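Local coordinates for peptide ABC transporter, peptide-binding protein (Thermus thermophilus, PDB 2D5W) that binds oligopeptides, here a pentapeptide, and probably hands them to an ABC transporter for uptake across the membrane, at residues 325-335 with 540-548. Numbering follows the deposited sequence.
Sequences KRTRQAILHAL and EELPALPLY
Helix 325-333 lies alongside the polypeptide that leaves helix 524-541 and becomes strand 544-557; the axes of helix 325-333 and strand 544-548 approach to 9.2 Å and run nearly parallel, 21° apart. The backbones come closest at the start of helix 325-333, where Lys325 CA stands 5.4 Å from Glu541 CA. The pairing illustrates how an arginine can take up carbonyls at the end of a helix. Leu542, with positive phi, turns the chain out of the helix, and Arg328 reaches the carbonyls of Glu541, the last helical residue, and of Leu542 itself. Bent at chi3 (-65°), its chain sets the guanidinium edge against Glu541 O, which NE and NH1 grip together, NH1 at 2.8 Å; NE also makes a weak bond to Leu542 O. NH2 binds Leu322 O, so all three nitrogens have carbonyl partners, and Lys325 CA lies above one face, offset toward the rim. A leucine here would probably leave Glu541 O without both of these donors and take the side-chain donors from Leu542 O and Leu322 O as well. Beside it, Lys325 runs extended to a salt bridge, NZ to Glu540 OE1 at 2.7 Å on the anti lone pair, while OE2 pairs with Lys368; Gln329 NE2 adds weak bonds to Glu540 O and OE1. Farther along, contact is apolar. Leu332 CD2 meets Leu542 CD1 at 3.6 Å, the side chains crossing at about a right angle, and Leu545 CD1 lies 3.6 Å from Ile331 CG2, with Leu335 CD1 also against it. Strand 544-557 pairs antiparallel with strand 293-308, so these contacts pack helix 325-333 against the mixed sheet, while a partly exposed salt bridge and buried arginine-to-carbonyl bonds hold the end of helix 524-541.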
# COMPACT_ATOMS: atom_id res chain seq x y z
N LYS A 325 -5.41 19.68 17.53
CA LYS A 325 -6.47 18.70 17.33
C LYS A 325 -7.84 19.34 17.16
O LYS A 325 -8.70 18.78 16.48
CB LYS A 325 -6.51 17.69 18.49
CG LYS A 325 -7.04 18.22 19.81
CD LYS A 325 -7.15 17.09 20.83
CE LYS A 325 -7.65 17.60 22.17
NZ LYS A 325 -7.72 16.51 23.18
N ARG A 326 -8.06 20.50 17.78
CA ARG A 326 -9.36 21.16 17.66
C ARG A 326 -9.68 21.50 16.20
O ARG A 326 -10.84 21.44 15.78
CB ARG A 326 -9.39 22.43 18.51
CG ARG A 326 -9.40 22.17 20.02
CD ARG A 326 -9.29 23.46 20.81
NE ARG A 326 -7.99 24.09 20.62
CZ ARG A 326 -7.68 25.31 21.03
NH1 ARG A 326 -6.46 25.80 20.81
NH2 ARG A 326 -8.58 26.05 21.67
N THR A 327 -8.66 21.86 15.43
CA THR A 327 -8.86 22.19 14.03
C THR A 327 -9.26 20.95 13.23
O THR A 327 -10.13 21.00 12.37
CB THR A 327 -7.57 22.76 13.41
OG1 THR A 327 -7.10 23.84 14.22
CG2 THR A 327 -7.83 23.27 12.00
N ARG A 328 -8.61 19.83 13.54
CA ARG A 328 -8.88 18.58 12.84
C ARG A 328 -10.27 18.06 13.21
O ARG A 328 -11.00 17.55 12.36
CB ARG A 328 -7.77 17.57 13.16
CG ARG A 328 -6.39 18.14 12.81
CD ARG A 328 -5.30 17.09 12.83
NE ARG A 328 -5.04 16.51 14.15
CZ ARG A 328 -4.16 16.98 15.03
NH1 ARG A 328 -4.01 16.37 16.20
NH2 ARG A 328 -3.44 18.06 14.75
N GLN A 329 -10.65 18.23 14.48
CA GLN A 329 -11.97 17.81 14.93
C GLN A 329 -13.03 18.68 14.25
O GLN A 329 -14.08 18.18 13.83
CB GLN A 329 -12.08 17.96 16.45
CG GLN A 329 -11.09 17.11 17.22
CD GLN A 329 -11.16 17.36 18.71
OE1 GLN A 329 -11.44 18.47 19.15
NE2 GLN A 329 -10.89 16.33 19.51
N ALA A 330 -12.75 19.98 14.13
CA ALA A 330 -13.69 20.90 13.49
C ALA A 330 -13.93 20.49 12.04
O ALA A 330 -15.07 20.43 11.58
CB ALA A 330 -13.14 22.32 13.55
N ILE A 331 -12.85 20.22 11.32
CA ILE A 331 -12.99 19.82 9.92
C ILE A 331 -13.81 18.55 9.80
O ILE A 331 -14.70 18.46 8.96
CB ILE A 331 -11.60 19.61 9.26
CG1 ILE A 331 -10.87 20.96 9.15
CG2 ILE A 331 -11.78 19.00 7.86
CD1 ILE A 331 -9.43 20.84 8.68
N LEU A 332 -13.54 17.56 10.65
CA LEU A 332 -14.29 16.31 10.56
C LEU A 332 -15.78 16.51 10.83
O LEU A 332 -16.62 15.87 10.19
CB LEU A 332 -13.70 15.25 11.52
CG LEU A 332 -14.21 13.82 11.29
CD1 LEU A 332 -14.02 13.42 9.83
CD2 LEU A 332 -13.47 12.85 12.21
N HIS A 333 -16.11 17.38 11.78
CA HIS A 333 -17.52 17.67 12.08
C HIS A 333 -18.20 18.32 10.88
O HIS A 333 -19.43 18.30 10.77
CB HIS A 333 -17.65 18.60 13.29
CG HIS A 333 -17.60 17.91 14.62
ND1 HIS A 333 -18.44 16.88 14.96
CD2 HIS A 333 -16.84 18.15 15.72
CE1 HIS A 333 -18.21 16.51 16.20
NE2 HIS A 333 -17.24 17.27 16.69
N ALA A 334 -17.40 18.91 9.99
CA ALA A 334 -17.94 19.58 8.81
C ALA A 334 -18.00 18.66 7.59
O ALA A 334 -18.48 19.06 6.53
CB ALA A 334 -17.10 20.81 8.48
N LEU A 335 -17.51 17.43 7.73
CA LEU A 335 -17.55 16.46 6.63
C LEU A 335 -18.76 15.56 6.85
O LEU A 335 -18.81 14.80 7.81
CB LEU A 335 -16.27 15.62 6.60
CG LEU A 335 -14.95 16.39 6.50
CD1 LEU A 335 -13.81 15.40 6.26
CD2 LEU A 335 -15.00 17.40 5.37
N GLU A 540 -9.27 10.56 19.50
CA GLU A 540 -9.38 11.84 20.17
C GLU A 540 -8.53 12.90 19.48
O GLU A 540 -8.92 14.06 19.39
CB GLU A 540 -8.94 11.72 21.64
CG GLU A 540 -8.79 13.08 22.34
CD GLU A 540 -10.07 13.91 22.31
OE1 GLU A 540 -9.97 15.15 22.49
OE2 GLU A 540 -11.16 13.35 22.11
N GLU A 541 -7.37 12.48 18.97
CA GLU A 541 -6.43 13.39 18.32
C GLU A 541 -6.61 13.59 16.81
O GLU A 541 -6.17 14.60 16.26
CB GLU A 541 -5.01 12.91 18.60
CG GLU A 541 -4.71 12.72 20.08
CD GLU A 541 -3.97 13.90 20.68
OE1 GLU A 541 -4.44 15.04 20.53
OE2 GLU A 541 -2.92 13.68 21.31
N LEU A 542 -7.24 12.63 16.14
CA LEU A 542 -7.47 12.70 14.70
C LEU A 542 -6.25 13.13 13.88
O LEU A 542 -6.28 14.14 13.17
CB LEU A 542 -8.64 13.63 14.38
CG LEU A 542 -10.03 13.20 14.84
CD1 LEU A 542 -11.02 14.29 14.48
CD2 LEU A 542 -10.43 11.88 14.18
N PRO A 543 -5.14 12.37 13.96
CA PRO A 543 -3.95 12.75 13.18
C PRO A 543 -4.26 12.73 11.68
O PRO A 543 -3.60 13.40 10.89
CB PRO A 543 -2.91 11.71 13.60
CG PRO A 543 -3.74 10.53 14.03
CD PRO A 543 -4.89 11.16 14.77
N ALA A 544 -5.27 11.95 11.31
CA ALA A 544 -5.75 11.87 9.94
C ALA A 544 -7.27 11.78 10.09
O ALA A 544 -7.76 11.40 11.15
CB ALA A 544 -5.22 10.63 9.23
N LEU A 545 -8.00 12.15 9.05
CA LEU A 545 -9.46 12.10 9.11
C LEU A 545 -9.95 10.82 8.46
O LEU A 545 -9.77 10.62 7.26
CB LEU A 545 -10.06 13.32 8.41
CG LEU A 545 -9.48 14.68 8.81
CD1 LEU A 545 -10.23 15.79 8.09
CD2 LEU A 545 -9.59 14.87 10.31
N PRO A 546 -10.57 9.93 9.24
CA PRO A 546 -11.07 8.69 8.65
C PRO A 546 -12.34 8.96 7.86
O PRO A 546 -13.20 9.72 8.30
CB PRO A 546 -11.32 7.81 9.88
CG PRO A 546 -11.80 8.82 10.90
CD PRO A 546 -10.88 10.01 10.68
N LEU A 547 -12.45 8.36 6.67
CA LEU A 547 -13.65 8.57 5.86
C LEU A 547 -14.52 7.32 5.82
O LEU A 547 -15.60 7.29 6.41
CB LEU A 547 -13.28 9.03 4.44
CG LEU A 547 -12.60 10.41 4.36
CD1 LEU A 547 -12.41 10.79 2.90
CD2 LEU A 547 -13.45 11.47 5.07
N TYR A 548 -14.07 6.27 5.13
CA TYR A 548 -14.84 5.03 5.05
C TYR A 548 -13.98 3.83 4.70
O TYR A 548 -12.87 3.97 4.19
CB TYR A 548 -16.00 5.17 4.04
CG TYR A 548 -15.62 5.65 2.66
CD1 TYR A 548 -15.63 7.01 2.34
CD2 TYR A 548 -15.27 4.75 1.66
CE1 TYR A 548 -15.31 7.45 1.05
CE2 TYR A 548 -14.94 5.18 0.37
CZ TYR A 548 -14.96 6.53 0.08
OH TYR A 548 -14.64 6.93 -1.20